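Local coordinates for beta-N-acetylglucosaminidase (Thermotoga maritima, PDB 3WO8), which probably hydrolyses terminal non-reducing N-acetyl-D-hexosamine residues of N-acetyl-beta-D-hexosaminides, as a beta-N-acetylglucosaminidase of glycoside hydrolase family 3, at residues B[212-216]-B[323-327]; B[125-130]-B[141-147]. One frame throughout, in Å; residues are numbered along the deposited sequence.

Contact 1 (B[212-216]-B[323-327]); sequences EKKVT and YLAFA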
loop_
_atom_site.group_PDB
_atom_site.type_symbol
_atom_site.label_atom_id
_atom_site.label_comp_id
_atom_site.label_asym_id
_atom_site.label_seq_id
_atom_site.Cartn_x
_atom_site.Cartn_y
_atom_site.Cartn_z
ATOM N N GLU B 212 4.420 -21.134 20.707
ATOM C CA GLU B 212 3.365 -20.821 19.730
ATOM C C GLU B 212 3.100 -22.025 18.857
ATOM O O GLU B 212 3.732 -22.227 17.826
ATOM C CB GLU B 212 3.770 -19.656 18.815
ATOM C CG GLU B 212 4.739 -18.637 19.389
ATOM C CD GLU B 212 4.039 -17.533 20.123
ATOM O OE1 GLU B 212 4.763 -16.773 20.809
ATOM O OE2 GLU B 212 2.785 -17.435 20.011
ATOM N N LYS B 213 2.161 -22.847 19.262
ATOM C CA LYS B 213 1.817 -24.023 18.460
ATOM C C LYS B 213 1.244 -23.646 17.079
ATOM O O LYS B 213 1.355 -24.457 16.142
ATOM C CB LYS B 213 0.848 -24.948 19.230
ATOM C CG LYS B 213 1.530 -25.826 20.283
ATOM C CD LYS B 213 0.529 -26.493 21.240
ATOM C CE LYS B 213 1.152 -27.637 22.039
ATOM N NZ LYS B 213 2.572 -27.372 22.418
ATOM N N LYS B 214 0.672 -22.431 16.952
ATOM C CA LYS B 214 -0.073 -22.023 15.733
ATOM C C LYS B 214 0.807 -21.555 14.548
ATOM O O LYS B 214 0.328 -21.338 13.440
ATOM C CB LYS B 214 -1.149 -20.994 16.083
ATOM C CG LYS B 214 -2.316 -21.618 16.832
ATOM C CD LYS B 214 -3.482 -20.671 17.090
ATOM C CE LYS B 214 -4.431 -20.612 15.904
ATOM N NZ LYS B 214 -5.742 -19.972 16.230
ATOM N N VAL B 215 2.100 -21.458 14.797
ATOM C CA VAL B 215 3.138 -21.307 13.774
ATOM C C VAL B 215 3.318 -22.449 12.724
ATOM O O VAL B 215 2.987 -23.618 12.972
ATOM C CB VAL B 215 4.468 -21.144 14.538
ATOM C CG1 VAL B 215 5.673 -21.319 13.648
ATOM C CG2 VAL B 215 4.497 -19.794 15.254
ATOM N N THR B 216 3.873 -22.097 11.555
ATOM C CA THR B 216 4.454 -23.089 10.640
ATOM C C THR B 216 5.971 -22.951 10.504
ATOM O O THR B 216 6.552 -21.919 10.848
ATOM C CB THR B 216 3.893 -23.035 9.224
ATOM O OG1 THR B 216 4.630 -22.084 8.466
ATOM C CG2 THR B 216 2.443 -22.678 9.218
ATOM N N TYR B 323 -4.694 -26.459 10.264
ATOM C CA TYR B 323 -4.217 -25.104 10.107
ATOM C C TYR B 323 -5.229 -24.292 9.317
ATOM O O TYR B 323 -5.602 -23.191 9.693
ATOM C CB TYR B 323 -2.885 -25.138 9.419
ATOM C CG TYR B 323 -1.776 -25.261 10.400
ATOM C CD1 TYR B 323 -1.540 -26.425 11.083
ATOM C CD2 TYR B 323 -0.950 -24.193 10.649
ATOM C CE1 TYR B 323 -0.489 -26.530 11.984
ATOM C CE2 TYR B 323 0.092 -24.285 11.549
ATOM C CZ TYR B 323 0.310 -25.455 12.220
ATOM O OH TYR B 323 1.357 -25.479 13.106
ATOM N N LEU B 324 -5.686 -24.896 8.241
ATOM C CA LEU B 324 -6.711 -24.350 7.430
ATOM C C LEU B 324 -7.937 -24.007 8.261
ATOM O O LEU B 324 -8.534 -22.929 8.092
ATOM C CB LEU B 324 -7.071 -25.363 6.355
ATOM C CG LEU B 324 -7.352 -24.813 4.971
ATOM C CD1 LEU B 324 -6.300 -23.830 4.510
ATOM C CD2 LEU B 324 -7.456 -25.971 3.991
ATOM N N ALA B 325 -8.316 -24.909 9.162
ATOM C CA ALA B 325 -9.503 -24.693 9.995
ATOM C C ALA B 325 -9.365 -23.549 10.994
ATOM O O ALA B 325 -10.370 -23.022 11.421
ATOM C CB ALA B 325 -9.896 -25.958 10.721
ATOM N N PHE B 326 -8.154 -23.151 11.374
ATOM C CA PHE B 326 -8.008 -21.923 12.165
ATOM C C PHE B 326 -7.475 -20.698 11.407
ATOM O O PHE B 326 -7.330 -19.644 11.979
ATOM C CB PHE B 326 -7.232 -22.154 13.483
ATOM C CG PHE B 326 -5.804 -22.591 13.322
ATOM C CD1 PHE B 326 -4.883 -21.831 12.627
ATOM C CD2 PHE B 326 -5.368 -23.750 13.943
ATOM C CE1 PHE B 326 -3.563 -22.251 12.517
ATOM C CE2 PHE B 326 -4.054 -24.174 13.834
ATOM C CZ PHE B 326 -3.143 -23.420 13.122
ATOM N N ALA B 327 -7.191 -20.810 10.127
ATOM C CA ALA B 327 -6.743 -19.644 9.383
ATOM C C ALA B 327 -7.943 -18.780 9.085
ATOM O O ALA B 327 -9.033 -19.308 8.847
ATOM C CB ALA B 327 -6.056 -20.060 8.093
#
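Between helix 203-211 and strand 216-219 the chain reverses through a type I beta turn from Glu212 to Val215, and this alpha-to-beta connection of the TIM barrel, at the N-terminal end of the strands and so away from the active-site end, faces the C-terminal part of helix 310-326. The backbones stay well apart: the nearest CA atoms, those of Lys214 and Tyr323, are 7.6 Å from each other, so side chains have to span the gap. Tyr323 does so from the helix. Its CB leaves sideways, but the ring carries the hydroxyl to the turn, where Tyr323 OH donates a very short hydrogen bond of 2.5 Å to Val215 O, the carbonyl that leads into the strand. On the way the ring passes Lys214 O, 3.5 Å from Tyr323 CE2, and the methyl of Thr216, whose CG2 lies 3.7 Å from the same carbon. Beyond the two segments, Ile167 of the adjacent strand 167-173 touches both Thr216 and Phe326. The second bridge starts from the turn. Lys214 is exposed, yet its aliphatic chain bends over Phe326, whose CB points toward the turn. The ammonium group makes an off-centre cation-pi contact, with Lys214 NZ 4.5 Å from the centroid of the Phe326 ring; Lys214 CE sits more squarely over the face, in a CH-pi contact 3.6 Å from that centroid.

Contact 2 (B[125-130]-B[141-147]); sequences PVLDLL and RSYGSDP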
loop_
_atom_site.group_PDB
_atom_site.type_symbol
_atom_site.label_atom_id
_atom_site.label_comp_id
_atom_site.label_asym_id
_atom_site.label_seq_id
_atom_site.Cartn_x
_atom_site.Cartn_y
_atom_site.Cartn_z
ATOM N N PRO B 125 8.893 -15.121 10.262
ATOM C CA PRO B 125 10.202 -14.508 10.175
ATOM C C PRO B 125 11.330 -15.441 9.869
ATOM O O PRO B 125 11.235 -16.657 10.017
ATOM C CB PRO B 125 10.427 -13.902 11.574
ATOM C CG PRO B 125 9.598 -14.731 12.493
ATOM C CD PRO B 125 8.476 -15.344 11.652
ATOM N N VAL B 126 12.402 -14.825 9.418
ATOM C CA VAL B 126 13.644 -15.470 9.271
ATOM C C VAL B 126 14.218 -15.531 10.676
ATOM O O VAL B 126 14.474 -14.492 11.289
ATOM C CB VAL B 126 14.560 -14.652 8.331
ATOM C CG1 VAL B 126 16.046 -14.983 8.537
ATOM C CG2 VAL B 126 14.125 -14.840 6.851
ATOM N N LEU B 127 14.412 -16.752 11.165
ATOM C CA LEU B 127 15.163 -17.019 12.401
ATOM C C LEU B 127 16.604 -17.427 12.173
ATOM O O LEU B 127 17.269 -17.852 13.115
ATOM C CB LEU B 127 14.484 -18.112 13.208
ATOM C CG LEU B 127 13.017 -17.826 13.499
ATOM C CD1 LEU B 127 12.473 -18.822 14.512
ATOM C CD2 LEU B 127 12.811 -16.419 14.003
ATOM N N ASP B 128 17.100 -17.299 10.944
ATOM C CA ASP B 128 18.493 -17.617 10.639
ATOM C C ASP B 128 19.455 -16.643 11.281
ATOM O O ASP B 128 19.161 -15.461 11.423
ATOM C CB ASP B 128 18.721 -17.658 9.151
ATOM C CG ASP B 128 17.849 -18.681 8.470
ATOM O OD1 ASP B 128 17.631 -19.758 9.059
ATOM O OD2 ASP B 128 17.360 -18.420 7.342
ATOM N N LEU B 129 20.604 -17.159 11.700
ATOM C CA LEU B 129 21.566 -16.329 12.401
ATOM C C LEU B 129 22.432 -15.588 11.392
ATOM O O LEU B 129 22.620 -16.064 10.260
ATOM C CB LEU B 129 22.442 -17.181 13.328
ATOM C CG LEU B 129 21.693 -17.961 14.415
ATOM C CD1 LEU B 129 22.679 -18.647 15.344
ATOM C CD2 LEU B 129 20.788 -17.082 15.260
ATOM N N LEU B 130 22.945 -14.430 11.810
ATOM C CA LEU B 130 23.962 -13.696 11.059
ATOM C C LEU B 130 25.333 -14.241 11.431
ATOM O O LEU B 130 25.667 -14.290 12.615
ATOM C CB LEU B 130 23.891 -12.210 11.412
ATOM C CG LEU B 130 25.079 -11.280 11.115
ATOM C CD1 LEU B 130 25.001 -10.763 9.699
ATOM C CD2 LEU B 130 25.099 -10.093 12.065
ATOM N N ARG B 141 18.563 -9.471 6.593
ATOM C CA ARG B 141 17.359 -10.271 6.801
ATOM C C ARG B 141 17.282 -11.068 8.104
ATOM O O ARG B 141 16.298 -11.802 8.330
ATOM C CB ARG B 141 17.256 -11.299 5.681
ATOM C CG ARG B 141 16.865 -10.731 4.351
ATOM C CD ARG B 141 16.910 -11.802 3.291
ATOM N NE ARG B 141 15.936 -12.859 3.562
ATOM C CZ ARG B 141 15.942 -14.048 2.977
ATOM N NH1 ARG B 141 16.881 -14.353 2.102
ATOM N NH2 ARG B 141 15.014 -14.943 3.276
ATOM N N SER B 142 18.352 -11.023 8.898
ATOM C CA SER B 142 18.393 -11.730 10.164
ATOM C C SER B 142 18.228 -10.702 11.262
ATOM O O SER B 142 18.702 -9.583 11.138
ATOM C CB SER B 142 19.742 -12.447 10.354
ATOM O OG SER B 142 20.026 -12.702 11.736
ATOM N N TYR B 143 17.621 -11.105 12.362
ATOM C CA TYR B 143 17.583 -10.249 13.534
ATOM C C TYR B 143 18.968 -9.896 14.044
ATOM O O TYR B 143 19.145 -8.811 14.570
ATOM C CB TYR B 143 16.769 -10.901 14.638
ATOM C CG TYR B 143 15.303 -10.895 14.336
ATOM C CD1 TYR B 143 14.606 -9.693 14.276
ATOM C CD2 TYR B 143 14.615 -12.078 14.073
ATOM C CE1 TYR B 143 13.253 -9.674 14.000
ATOM C CE2 TYR B 143 13.271 -12.075 13.785
ATOM C CZ TYR B 143 12.589 -10.867 13.755
ATOM O OH TYR B 143 11.232 -10.826 13.483
ATOM N N GLY B 144 19.942 -10.786 13.873
ATOM C CA GLY B 144 21.310 -10.486 14.288
ATOM C C GLY B 144 22.109 -11.736 14.583
ATOM O O GLY B 144 21.711 -12.833 14.169
ATOM N N SER B 145 23.226 -11.586 15.301
ATOM C CA SER B 145 24.110 -12.742 15.580
ATOM C C SER B 145 23.873 -13.418 16.942
ATOM O O SER B 145 23.954 -14.640 17.040
ATOM C CB SER B 145 25.589 -12.394 15.380
ATOM O OG SER B 145 25.938 -11.211 16.059
ATOM N N ASP B 146 23.545 -12.656 17.977
ATOM C CA ASP B 146 23.275 -13.253 19.285
ATOM C C ASP B 146 21.948 -13.996 19.231
ATOM O O ASP B 146 20.918 -13.373 19.066
ATOM C CB ASP B 146 23.244 -12.169 20.372
ATOM C CG ASP B 146 22.820 -12.699 21.735
ATOM O OD1 ASP B 146 22.643 -13.926 21.904
ATOM O OD2 ASP B 146 22.666 -11.878 22.659
ATOM N N PRO B 147 21.964 -15.332 19.402
ATOM C CA PRO B 147 20.727 -16.134 19.281
ATOM C C PRO B 147 19.637 -15.828 20.289
ATOM O O PRO B 147 18.470 -16.122 20.039
ATOM C CB PRO B 147 21.218 -17.572 19.518
ATOM C CG PRO B 147 22.662 -17.546 19.190
ATOM C CD PRO B 147 23.130 -16.196 19.667
#
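Val126 forms the first bump of this interface, its side chain pressed into the bend at Arg141 and Ser142: Val126 CG1 comes within 3.2 Å of Arg141 O, while Val126 CG2 lies 3.7 Å from Arg141 NH2. The guanidinium continues past the valine to a salt bridge with Glu76. Beside this bump, the ring of Tyr143 lies against a hollow lined by Pro125, Val126 O and Leu127, with Tyr143 CE2 4.0 Å from Pro125 CB and 3.7 Å from Val126 O; Leu127 CD2 reaches its edge. Both segments belong to the long connection between strand 121-122 and helix 147-164, a beta-to-alpha loop at the C-terminal end of the barrel strands, where TIM-barrel enzymes carry their active sites. Here Ser142 OG fills the space between the two backbones. It accepts from Gly144 N at 2.9 Å, forming an ST turn, and lies 2.9 Å from Asp128 O, a possible hydrogen bond only, since the hydroxyl proton has another acceptor within reach. The carboxylate of Asp128 itself is engaged by His172 and by the backbone of His176. Farther along, Leu130 N donates to Gly144 O at 3.1 Å. Gly144 has a phi of 155°, and any side chain there would collide with Tyr143 O, so the conformation calls for glycine. Leu130 packs against Ser145, with Leu130 O 3.4 Å from Ser145 CB, and also meets Asn442 of the second subunit, while Leu129 CD1 rests 4.0 Å from Pro147 CG, in the first turn of the helix that Asp146 N-caps.

In the fold
Along the chain the two contacts follow in series, neither enclosing nor crossing the other. Contact 2 comes first and is short in range, closing a small excursion of ten residues, several of them not modelled, and holding together the two arms of one beta-to-alpha loop. After helix 147-164 come strand 167-173 and helix 203-211, and then contact 1 opens. It closes a far larger loop of 106 residues, which runs on from strand 216-219 through strands 253-257 and 283-286, and joins the turn before strand 216-219 to the end of helix 310-326. Their centres lie 23 Å apart and they do not touch, but strand 167-173 packs against both: Ile167 meets residues of contact 1, and Lys171 those of contact 2.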